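Local coordinates for protein phosphatidylinositol phosphate phosphatase (Schizosaccharomyces pombe, PDB 1I9Z) that removes the 5-phosphate from soluble and lipid inositol polyphosphates through its magnesium-dependent synaptojanin-type catalytic domain, and helps control phosphoinositide levels in membrane trafficking and signalling, at residues D200-F205 against P248-L253; A79-W84 against L105-L110; G266-D271 against P300-D305; I212-E217 against L228-E233. All coordinates share one frame; numbering follows the deposited sequence.

Contact 1: residues D200-F205 against P248-L253; sequences DYVVWF and PFFSEL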
# COMPACT_ATOMS: atom_id res chain seq x y z
N ASP A 200 -1.22 -3.57 12.27
CA ASP A 200 -0.00 -4.40 12.18
C ASP A 200 0.77 -4.11 10.89
O ASP A 200 2.01 -4.04 10.90
CB ASP A 200 -0.39 -5.87 12.21
CG ASP A 200 -1.10 -6.20 13.50
OD1 ASP A 200 -0.44 -6.12 14.56
OD2 ASP A 200 -2.32 -6.43 13.48
N TYR A 201 0.04 -3.95 9.77
CA TYR A 201 0.67 -3.68 8.48
C TYR A 201 0.02 -2.47 7.80
O TYR A 201 -1.22 -2.37 7.76
CB TYR A 201 0.51 -4.90 7.56
CG TYR A 201 0.96 -6.21 8.16
CD1 TYR A 201 0.14 -7.32 8.15
CD2 TYR A 201 2.26 -6.34 8.70
CE1 TYR A 201 0.54 -8.55 8.63
CE2 TYR A 201 2.70 -7.55 9.19
CZ TYR A 201 1.85 -8.66 9.16
OH TYR A 201 2.25 -9.87 9.67
N VAL A 202 0.83 -1.56 7.25
CA VAL A 202 0.29 -0.41 6.53
C VAL A 202 1.07 -0.32 5.20
O VAL A 202 2.32 -0.40 5.22
CB VAL A 202 0.56 0.92 7.29
CG1 VAL A 202 -0.01 2.09 6.46
CG2 VAL A 202 -0.05 0.91 8.71
N VAL A 203 0.38 -0.14 4.07
CA VAL A 203 1.10 0.00 2.78
C VAL A 203 0.56 1.30 2.26
O VAL A 203 -0.68 1.48 2.18
CB VAL A 203 0.82 -1.13 1.75
CG1 VAL A 203 1.54 -0.81 0.42
CG2 VAL A 203 1.36 -2.46 2.29
N TRP A 204 1.47 2.26 1.99
CA TRP A 204 1.03 3.59 1.53
C TRP A 204 1.77 3.78 0.21
O TRP A 204 3.00 3.67 0.16
CB TRP A 204 1.43 4.64 2.53
CG TRP A 204 0.94 6.01 2.32
CD1 TRP A 204 0.52 6.60 1.15
CD2 TRP A 204 0.84 7.03 3.33
NE1 TRP A 204 0.17 7.89 1.38
CE2 TRP A 204 0.37 8.18 2.71
CE3 TRP A 204 1.14 7.06 4.70
CZ2 TRP A 204 0.16 9.39 3.42
CZ3 TRP A 204 0.92 8.28 5.40
CH2 TRP A 204 0.44 9.41 4.76
N PHE A 205 1.04 4.11 -0.85
CA PHE A 205 1.66 4.15 -2.15
C PHE A 205 0.94 5.06 -3.13
O PHE A 205 -0.15 5.54 -2.84
CB PHE A 205 1.64 2.70 -2.74
CG PHE A 205 0.21 2.18 -3.09
CD1 PHE A 205 -0.29 2.29 -4.39
CD2 PHE A 205 -0.61 1.60 -2.12
CE1 PHE A 205 -1.57 1.83 -4.72
CE2 PHE A 205 -1.90 1.12 -2.41
CZ PHE A 205 -2.39 1.23 -3.74
N PRO A 248 8.01 8.17 8.40
CA PRO A 248 8.91 7.52 9.37
C PRO A 248 8.47 6.06 9.59
O PRO A 248 7.27 5.69 9.59
CB PRO A 248 8.76 8.39 10.65
CG PRO A 248 7.34 8.99 10.52
CD PRO A 248 7.26 9.30 8.97
N PHE A 249 9.45 5.22 9.80
CA PHE A 249 9.25 3.81 10.00
C PHE A 249 8.72 3.07 8.77
O PHE A 249 8.38 1.91 8.88
CB PHE A 249 8.36 3.53 11.23
CG PHE A 249 8.91 4.14 12.51
CD1 PHE A 249 8.33 5.28 13.06
CD2 PHE A 249 10.06 3.60 13.12
CE1 PHE A 249 8.88 5.88 14.19
CE2 PHE A 249 10.61 4.21 14.27
CZ PHE A 249 10.02 5.34 14.79
N PHE A 250 8.62 3.75 7.62
CA PHE A 250 8.26 3.06 6.39
C PHE A 250 9.53 2.64 5.65
O PHE A 250 10.55 3.35 5.68
CB PHE A 250 7.48 3.94 5.41
CG PHE A 250 6.02 4.07 5.74
CD1 PHE A 250 5.62 4.98 6.74
CD2 PHE A 250 5.08 3.23 5.10
CE1 PHE A 250 4.27 5.07 7.11
CE2 PHE A 250 3.70 3.30 5.43
CZ PHE A 250 3.30 4.21 6.43
N SER A 251 9.46 1.52 4.96
CA SER A 251 10.58 1.05 4.18
C SER A 251 10.20 0.98 2.72
O SER A 251 9.01 0.93 2.40
CB SER A 251 11.01 -0.36 4.64
OG SER A 251 11.50 -0.29 6.00
N GLU A 252 11.22 1.03 1.86
CA GLU A 252 11.02 0.87 0.42
C GLU A 252 12.06 -0.13 -0.01
O GLU A 252 13.21 -0.09 0.50
CB GLU A 252 11.25 2.19 -0.33
CG GLU A 252 10.92 2.08 -1.82
CD GLU A 252 11.14 3.36 -2.57
OE1 GLU A 252 12.10 4.12 -2.25
OE2 GLU A 252 10.40 3.61 -3.54
N LEU A 253 11.68 -1.08 -0.87
CA LEU A 253 12.67 -2.00 -1.40
C LEU A 253 13.54 -1.17 -2.33
O LEU A 253 13.14 -0.11 -2.79
CB LEU A 253 12.01 -3.10 -2.26
CG LEU A 253 12.04 -4.53 -1.72
CD1 LEU A 253 12.06 -4.51 -0.26
CD2 LEU A 253 10.96 -5.40 -2.36
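F250 reaches from the loop 248-253 to strand 201-205 and meets V202 and W204 with the far end of its ring. CZ of F250 lies 3.9 Å from CG1 of V202, which comes in at the ring edge near the ring plane. The neighbouring CE2 of F250 approaches CB of W204, also at 3.9 Å, and F250 CZ in turn sits at the edge of the indole, 4.0 Å from W204 CE3. V202 and W204 are two residues apart on the strand and present the same face to the loop. With CG1 anti to the backbone N (chi1 179°), V202 extends this branch toward the phenyl ring. An alanine in place of F250 would probably open a gap beside V202 and W204 and leave the loop without its apolar anchor on the strand. This tight part is buried and joined by apolar side-chain contacts, with no hydrogen bond between the segments. Toward the strand the rest of the loop is looser: F249 is exposed, while E252 is tied elsewhere, to R284 and Y296. The indole is packed further by F247, edge-to-face, and by F208 and Y181, while its NE1 is hydrogen-bonded to S165. Strand 201-205 runs between strands 158-166 and 283-288; a single phenyl from a loop thus packs on one face of it, in one of the two beta-sheets of the DNase I-like phosphatase fold.

Contact 2: residues A79-W84 against L105-L110; sequences AKRREW and LRSGQL
R81 lays its aliphatic chain and guanidinium over the outward side chains of strand 105-110, where Q109 and S107 receive it. Its NH1 donates to OE1 of Q109 at 2.7 Å, a short but bent bond with an N-H...O angle of 135°. The donor is tilted from the amide plane and the acceptor from the guanidinium plane; the two planes stand 73° apart. Next to this bond the methylenes also touch, R81 CD lying 3.9 Å from Q109 CB. CG of R81 is anti to the backbone N and the chain then bends at chi3 (84°), which turns the guanidinium along the strand, from Q109 toward S107. There NE stands 3.3 Å from S107 OG at an angle too poor for a hydrogen bond. Both groups look instead to E85, one turn further along the helix: R81 NE forms a salt bridge with its carboxylate, and S107 OG a hydrogen bond. The amide of Q109 is fixed at its other end by NE2, which bonds to the carbonyl of V111. The segment axes run roughly antiparallel, 10.2 Å apart. This is a polar surface link between helix 78-94, whose W84 is buried against F62, and the outermost strand 102-110 of the six-stranded sheet in the DNase I-like fold.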
# COMPACT_ATOMS: atom_id res chain seq x y z
N ALA A 79 -18.35 6.96 -12.47
CA ALA A 79 -18.55 6.10 -13.63
C ALA A 79 -17.25 5.56 -14.18
O ALA A 79 -17.14 4.37 -14.56
CB ALA A 79 -19.27 6.87 -14.74
N LYS A 80 -16.28 6.45 -14.31
CA LYS A 80 -15.01 6.02 -14.90
C LYS A 80 -14.32 5.07 -13.94
O LYS A 80 -13.76 4.07 -14.36
CB LYS A 80 -14.12 7.22 -15.21
CG LYS A 80 -14.44 7.87 -16.59
CD LYS A 80 -13.76 9.24 -16.70
CE LYS A 80 -14.11 9.94 -18.02
NZ LYS A 80 -13.52 9.22 -19.19
N ARG A 81 -14.43 5.35 -12.64
CA ARG A 81 -13.82 4.44 -11.64
C ARG A 81 -14.48 3.05 -11.75
O ARG A 81 -13.83 2.02 -11.75
CB ARG A 81 -14.06 4.99 -10.22
CG ARG A 81 -13.43 4.03 -9.22
CD ARG A 81 -13.89 4.38 -7.84
NE ARG A 81 -15.19 3.73 -7.60
CZ ARG A 81 -16.24 4.39 -7.11
NH1 ARG A 81 -16.16 5.69 -6.85
NH2 ARG A 81 -17.35 3.73 -6.81
N ARG A 82 -15.81 3.02 -11.91
CA ARG A 82 -16.46 1.74 -12.02
C ARG A 82 -16.09 0.95 -13.27
O ARG A 82 -16.19 -0.26 -13.24
CB ARG A 82 -18.00 1.92 -11.93
CG ARG A 82 -18.39 2.29 -10.51
CD ARG A 82 -19.89 2.60 -10.28
NE ARG A 82 -20.06 2.75 -8.83
CZ ARG A 82 -20.79 3.69 -8.23
NH1 ARG A 82 -21.44 4.59 -8.98
NH2 ARG A 82 -20.87 3.70 -6.90
N GLU A 83 -15.70 1.64 -14.34
CA GLU A 83 -15.28 0.92 -15.57
C GLU A 83 -13.96 0.17 -15.26
O GLU A 83 -13.72 -0.95 -15.68
CB GLU A 83 -15.01 1.91 -16.69
CG GLU A 83 -16.28 2.53 -17.31
CD GLU A 83 -15.91 3.57 -18.37
OE1 GLU A 83 -15.22 3.19 -19.33
OE2 GLU A 83 -16.31 4.76 -18.24
N TRP A 84 -13.07 0.86 -14.53
CA TRP A 84 -11.82 0.24 -14.13
C TRP A 84 -12.11 -0.93 -13.20
O TRP A 84 -11.51 -1.99 -13.34
CB TRP A 84 -10.90 1.28 -13.42
CG TRP A 84 -10.30 2.16 -14.42
CD1 TRP A 84 -10.59 3.47 -14.65
CD2 TRP A 84 -9.22 1.82 -15.29
NE1 TRP A 84 -9.73 3.98 -15.59
CE2 TRP A 84 -8.89 2.97 -16.02
CE3 TRP A 84 -8.51 0.62 -15.53
CZ2 TRP A 84 -7.85 3.01 -17.00
CZ3 TRP A 84 -7.45 0.65 -16.49
CH2 TRP A 84 -7.15 1.85 -17.21
N LEU A 105 -14.02 -6.12 -2.43
CA LEU A 105 -14.39 -5.89 -1.06
C LEU A 105 -14.95 -4.49 -0.93
O LEU A 105 -16.05 -4.24 -0.33
CB LEU A 105 -13.13 -6.03 -0.19
CG LEU A 105 -13.25 -6.03 1.30
CD1 LEU A 105 -14.00 -7.33 1.72
CD2 LEU A 105 -11.81 -5.98 1.95
N ARG A 106 -14.20 -3.52 -1.45
CA ARG A 106 -14.60 -2.12 -1.33
C ARG A 106 -13.72 -1.23 -2.22
O ARG A 106 -12.60 -1.64 -2.56
CB ARG A 106 -14.42 -1.60 0.13
CG ARG A 106 -15.20 -0.22 0.22
CD ARG A 106 -14.94 1.06 1.13
NE ARG A 106 -15.43 0.77 2.42
CZ ARG A 106 -15.89 1.49 3.46
NH1 ARG A 106 -16.08 2.83 3.66
NH2 ARG A 106 -16.17 0.67 4.45
N SER A 107 -14.22 -0.05 -2.57
CA SER A 107 -13.45 0.93 -3.32
C SER A 107 -13.78 2.29 -2.74
O SER A 107 -14.82 2.51 -2.10
CB SER A 107 -13.70 0.94 -4.86
OG SER A 107 -14.96 1.52 -5.14
N GLY A 108 -12.88 3.22 -2.99
CA GLY A 108 -13.05 4.58 -2.50
C GLY A 108 -12.49 5.51 -3.57
O GLY A 108 -11.64 5.08 -4.40
N GLN A 109 -12.86 6.79 -3.49
CA GLN A 109 -12.38 7.74 -4.49
C GLN A 109 -12.30 9.14 -3.98
O GLN A 109 -13.18 9.55 -3.18
CB GLN A 109 -13.31 7.63 -5.73
CG GLN A 109 -13.02 8.66 -6.79
CD GLN A 109 -13.74 8.32 -8.10
OE1 GLN A 109 -14.81 7.70 -8.07
NE2 GLN A 109 -13.15 8.72 -9.25
N LEU A 110 -11.24 9.86 -4.38
CA LEU A 110 -11.08 11.31 -4.04
C LEU A 110 -10.67 11.96 -5.35
O LEU A 110 -9.52 11.84 -5.82
CB LEU A 110 -10.04 11.57 -2.94
CG LEU A 110 -9.97 13.08 -2.63
CD1 LEU A 110 -11.27 13.56 -2.01
CD2 LEU A 110 -8.71 13.33 -1.72

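Contact 3: residues G266-D271 against P300-D305; sequences GTDIYD and PLYYSD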
# COMPACT_ATOMS: atom_id res chain seq x y z
N GLY A 266 2.63 6.02 -25.43
CA GLY A 266 2.79 4.93 -26.40
C GLY A 266 4.25 4.55 -26.70
O GLY A 266 4.54 3.62 -27.47
N THR A 267 5.21 5.24 -26.12
CA THR A 267 6.60 4.93 -26.48
C THR A 267 7.55 4.70 -25.25
O THR A 267 7.16 4.89 -24.08
CB THR A 267 7.20 6.07 -27.29
OG1 THR A 267 7.51 7.14 -26.40
CG2 THR A 267 6.19 6.66 -28.29
N ASP A 268 8.80 4.38 -25.56
CA ASP A 268 9.84 4.16 -24.53
C ASP A 268 10.61 5.44 -24.36
O ASP A 268 11.67 5.44 -23.69
CB ASP A 268 10.84 3.10 -25.06
CG ASP A 268 10.27 1.70 -25.04
OD1 ASP A 268 9.55 1.35 -24.07
OD2 ASP A 268 10.55 0.88 -25.96
N ILE A 269 10.09 6.54 -24.87
CA ILE A 269 10.88 7.76 -24.92
C ILE A 269 10.50 8.76 -23.83
O ILE A 269 9.32 9.03 -23.62
CB ILE A 269 10.67 8.38 -26.32
CG1 ILE A 269 11.22 7.36 -27.36
CG2 ILE A 269 11.35 9.75 -26.49
CD1 ILE A 269 11.23 7.94 -28.74
N TYR A 270 11.52 9.30 -23.15
CA TYR A 270 11.19 10.32 -22.13
C TYR A 270 10.82 11.65 -22.80
O TYR A 270 11.45 12.11 -23.78
CB TYR A 270 12.35 10.53 -21.16
CG TYR A 270 12.48 9.39 -20.23
CD1 TYR A 270 13.43 8.37 -20.45
CD2 TYR A 270 11.61 9.28 -19.07
CE1 TYR A 270 13.54 7.24 -19.53
CE2 TYR A 270 11.77 8.18 -18.16
CZ TYR A 270 12.72 7.17 -18.42
OH TYR A 270 12.80 6.05 -17.61
N ASP A 271 9.84 12.30 -22.18
CA ASP A 271 9.26 13.55 -22.61
C ASP A 271 10.03 14.37 -23.63
O ASP A 271 11.02 15.01 -23.28
CB ASP A 271 8.98 14.46 -21.36
CG ASP A 271 8.11 15.69 -21.72
OD1 ASP A 271 7.51 15.72 -22.81
OD2 ASP A 271 8.02 16.63 -20.92
N PRO A 300 5.92 -2.55 -18.42
CA PRO A 300 5.78 -1.83 -19.68
C PRO A 300 4.35 -1.72 -20.24
O PRO A 300 3.96 -2.50 -21.13
CB PRO A 300 6.74 -2.59 -20.64
CG PRO A 300 7.40 -3.67 -19.79
CD PRO A 300 6.49 -3.89 -18.61
N LEU A 301 3.54 -0.81 -19.69
CA LEU A 301 2.21 -0.47 -20.27
C LEU A 301 2.40 0.97 -20.75
O LEU A 301 3.04 1.78 -20.05
CB LEU A 301 1.05 -0.50 -19.29
CG LEU A 301 0.56 -1.88 -18.86
CD1 LEU A 301 -0.79 -1.70 -18.14
CD2 LEU A 301 0.36 -2.80 -20.14
N TYR A 302 1.81 1.31 -21.89
CA TYR A 302 2.09 2.58 -22.55
C TYR A 302 0.91 3.53 -22.72
O TYR A 302 1.00 4.50 -23.52
CB TYR A 302 2.68 2.21 -23.96
CG TYR A 302 4.02 1.49 -23.90
CD1 TYR A 302 4.10 0.08 -23.72
CD2 TYR A 302 5.20 2.21 -24.05
CE1 TYR A 302 5.38 -0.59 -23.69
CE2 TYR A 302 6.46 1.60 -24.02
CZ TYR A 302 6.53 0.19 -23.83
OH TYR A 302 7.74 -0.44 -23.82
N TYR A 303 -0.17 3.29 -21.97
CA TYR A 303 -1.36 4.10 -22.13
C TYR A 303 -1.25 5.48 -21.55
O TYR A 303 -2.04 6.35 -21.89
CB TYR A 303 -2.57 3.44 -21.45
CG TYR A 303 -2.71 1.99 -21.80
CD1 TYR A 303 -2.94 1.04 -20.83
CD2 TYR A 303 -2.63 1.57 -23.15
CE1 TYR A 303 -3.07 -0.35 -21.16
CE2 TYR A 303 -2.80 0.23 -23.48
CZ TYR A 303 -3.01 -0.72 -22.50
OH TYR A 303 -3.18 -2.08 -22.82
N SER A 304 -0.27 5.66 -20.67
CA SER A 304 -0.12 6.91 -19.92
C SER A 304 1.29 7.49 -20.05
O SER A 304 2.16 6.89 -20.70
CB SER A 304 -0.43 6.59 -18.41
OG SER A 304 -0.17 7.72 -17.56
N ASP A 305 1.50 8.69 -19.47
CA ASP A 305 2.85 9.25 -19.47
C ASP A 305 3.61 8.68 -18.24
O ASP A 305 4.79 8.96 -18.05
CB ASP A 305 2.83 10.78 -19.49
CG ASP A 305 1.97 11.38 -18.39
OD1 ASP A 305 1.27 10.69 -17.60
OD2 ASP A 305 2.04 12.61 -18.35
O HOH W 1 4.08 5.68 -22.50
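Y302 carries almost all of the second segment's contact with G266, T267 and D268, and it does so from both backbone and side chain. Its backbone O accepts from N of G266 at 2.9 Å, in the carbonyl plane, with an N-H...O angle of 131°. From the same residue the ring extends along the first segment: CB rests 3.7 Å from CA of G266. The ring then turns its edge, at Y302 CD2, to O of T267 at 3.3 Å, an oxygen that also accepts from R307 NH2. At the end of the ring, Y302 OH donates to OD1 of D268 at 2.6 Å, meeting the carboxylate on its syn side and 19° out of its plane. CG of D268 is set beside its own backbone N (chi1 -74°), which swings OD1 toward the phenol. A phenylalanine in place of Y302 would probably leave D268 OD1 without this hydroxyl donor and free the carboxylate to turn. Beyond Y303, a water lies 2.9 Å from O of S304 and probably donates to it. The same water is weakly bonded to N of G266. The pairing is a loop-loop contact at the surface, beside the chain that runs on to D305 of the inositol 1,4-bisphosphate pocket.

Contact 4: residues I212-E217 against L228-E233; sequences ISLTYE and LSYLFE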
# COMPACT_ATOMS: atom_id res chain seq x y z
N ILE A 212 13.83 13.65 -9.18
CA ILE A 212 15.30 13.48 -9.10
C ILE A 212 15.82 14.91 -9.30
O ILE A 212 15.55 15.55 -10.33
CB ILE A 212 15.79 12.55 -10.23
CG1 ILE A 212 15.24 11.13 -9.98
CG2 ILE A 212 17.34 12.53 -10.28
CD1 ILE A 212 15.49 10.27 -11.21
N SER A 213 16.64 15.41 -8.34
CA SER A 213 17.08 16.78 -8.43
C SER A 213 18.29 17.04 -9.34
O SER A 213 19.32 17.62 -8.89
CB SER A 213 17.37 17.32 -6.98
OG SER A 213 16.31 16.90 -6.11
N LEU A 214 18.19 16.60 -10.61
CA LEU A 214 19.23 16.87 -11.62
C LEU A 214 18.46 17.38 -12.86
O LEU A 214 17.21 17.37 -12.85
CB LEU A 214 20.08 15.62 -11.92
CG LEU A 214 20.90 15.03 -10.77
CD1 LEU A 214 21.39 13.64 -11.22
CD2 LEU A 214 22.13 15.95 -10.45
N THR A 215 19.15 17.87 -13.89
CA THR A 215 18.47 18.36 -15.11
C THR A 215 18.21 17.19 -16.07
O THR A 215 18.77 16.09 -15.95
CB THR A 215 19.34 19.37 -15.90
OG1 THR A 215 20.55 18.67 -16.29
CG2 THR A 215 19.68 20.61 -15.03
N TYR A 216 17.29 17.45 -16.98
CA TYR A 216 16.87 16.49 -18.02
C TYR A 216 18.11 15.96 -18.73
O TYR A 216 18.26 14.77 -18.93
CB TYR A 216 15.98 17.26 -19.01
CG TYR A 216 15.38 16.39 -20.10
CD1 TYR A 216 14.02 15.97 -20.04
CD2 TYR A 216 16.14 16.03 -21.21
CE1 TYR A 216 13.45 15.21 -21.07
CE2 TYR A 216 15.58 15.29 -22.27
CZ TYR A 216 14.22 14.87 -22.19
OH TYR A 216 13.69 14.08 -23.24
N GLU A 217 19.03 16.85 -19.11
CA GLU A 217 20.19 16.37 -19.85
C GLU A 217 21.14 15.53 -19.05
O GLU A 217 21.89 14.74 -19.64
CB GLU A 217 20.98 17.49 -20.56
CG GLU A 217 20.67 18.89 -20.23
CD GLU A 217 19.23 19.29 -20.43
OE1 GLU A 217 18.66 19.16 -21.54
OE2 GLU A 217 18.67 19.74 -19.44
N LEU A 228 21.32 3.83 -12.21
CA LEU A 228 20.22 4.10 -11.30
C LEU A 228 20.66 4.45 -9.90
O LEU A 228 20.06 5.31 -9.25
CB LEU A 228 19.25 2.91 -11.27
CG LEU A 228 18.76 2.52 -12.66
CD1 LEU A 228 17.68 1.45 -12.55
CD2 LEU A 228 18.17 3.75 -13.33
N SER A 229 21.72 3.78 -9.40
CA SER A 229 22.25 4.09 -8.06
C SER A 229 22.64 5.54 -7.96
O SER A 229 22.36 6.21 -6.93
CB SER A 229 23.50 3.25 -7.74
OG SER A 229 23.02 1.95 -7.46
N TYR A 230 23.31 6.05 -8.99
CA TYR A 230 23.71 7.47 -8.99
C TYR A 230 22.47 8.36 -8.97
O TYR A 230 22.39 9.33 -8.21
CB TYR A 230 24.53 7.84 -10.24
CG TYR A 230 24.78 9.31 -10.36
CD1 TYR A 230 25.71 9.95 -9.57
CD2 TYR A 230 24.08 10.08 -11.29
CE1 TYR A 230 25.98 11.31 -9.70
CE2 TYR A 230 24.33 11.45 -11.41
CZ TYR A 230 25.28 12.05 -10.62
OH TYR A 230 25.53 13.41 -10.76
N LEU A 231 21.49 8.03 -9.78
CA LEU A 231 20.32 8.89 -9.79
C LEU A 231 19.56 8.87 -8.45
O LEU A 231 19.03 9.88 -8.04
CB LEU A 231 19.35 8.47 -10.91
CG LEU A 231 19.89 8.71 -12.31
CD1 LEU A 231 18.88 8.08 -13.35
CD2 LEU A 231 20.02 10.31 -12.58
N PHE A 232 19.54 7.73 -7.78
CA PHE A 232 18.80 7.60 -6.54
C PHE A 232 19.41 8.50 -5.47
O PHE A 232 18.75 8.93 -4.54
CB PHE A 232 18.75 6.14 -6.14
CG PHE A 232 17.82 5.85 -4.98
CD1 PHE A 232 16.43 5.88 -5.17
CD2 PHE A 232 18.34 5.55 -3.72
CE1 PHE A 232 15.58 5.60 -4.11
CE2 PHE A 232 17.51 5.27 -2.64
CZ PHE A 232 16.13 5.29 -2.83
N GLU A 233 20.72 8.81 -5.62
CA GLU A 233 21.37 9.73 -4.68
C GLU A 233 20.74 11.10 -4.77
O GLU A 233 20.87 11.94 -3.83
CB GLU A 233 22.87 9.90 -5.00
CG GLU A 233 23.74 8.74 -4.69
CD GLU A 233 25.23 9.03 -5.13
OE1 GLU A 233 25.64 10.21 -5.16
OE2 GLU A 233 25.98 8.06 -5.44
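L214 has CG anti to its carbonyl carbon (chi1 -63°) and L231 is set the same way (chi1 -68°); both chains are then extended at the second torsion, which carries one methyl of each leucine to the contact. CD1 of L214 comes 3.8 Å from CD2 of L231, the two side chains lying at a slant. The same CD1 also meets the ring of Y230, 3.7 Å from CE2, approaching it obliquely, with the phenol oxygen OH 4.2 Å away. Y230 starts from the helix in another direction, but the far end of its ring comes nearer to L214, and one leucine methyl thus touches two residues that are neighbours on the helix. I212 lies next to L214 against the same methyl of L231: its CG2 branch stands 4.2 Å from L231 CD2 and 3.9 Å from the backbone O of L231. No hydrogen bond links the segments; the contact is methyl and ring packing, buried at I212, L214 and L231 and partly exposed at Y230. V219, C222 and I223 of helix 216-224 add to the apolar cluster, as does W281 from a loop. The side chain of I212 is about 11 Å from the bound inositol 1,4-bisphosphate, although R211 just before it belongs to the pocket. This is an apolar cluster where the loop leading into helix 216-224 packs on helix 228-232, in the DNase I-like domain.

How the contacts relate
Along the chain contact 2 comes first and is complete before contact 1 begins; contact 4 falls within the span between the two segments of contact 1, and contact 3 closes last. Contacts 1 and 2 belong to different sheets of the same DNase I-like domain, their centres about 24 Å apart. Contacts 3 and 4 lie toward the ligand end, with centres about 19 Å apart, and touch where Y216 OH approaches D271 O at 2.8 Å, a probable hydrogen bond. Contact 4 also meets contact 1 through packing of F232 on E252. Sheet packing thus gives way to the loops and short helices around the bound inositol phosphate.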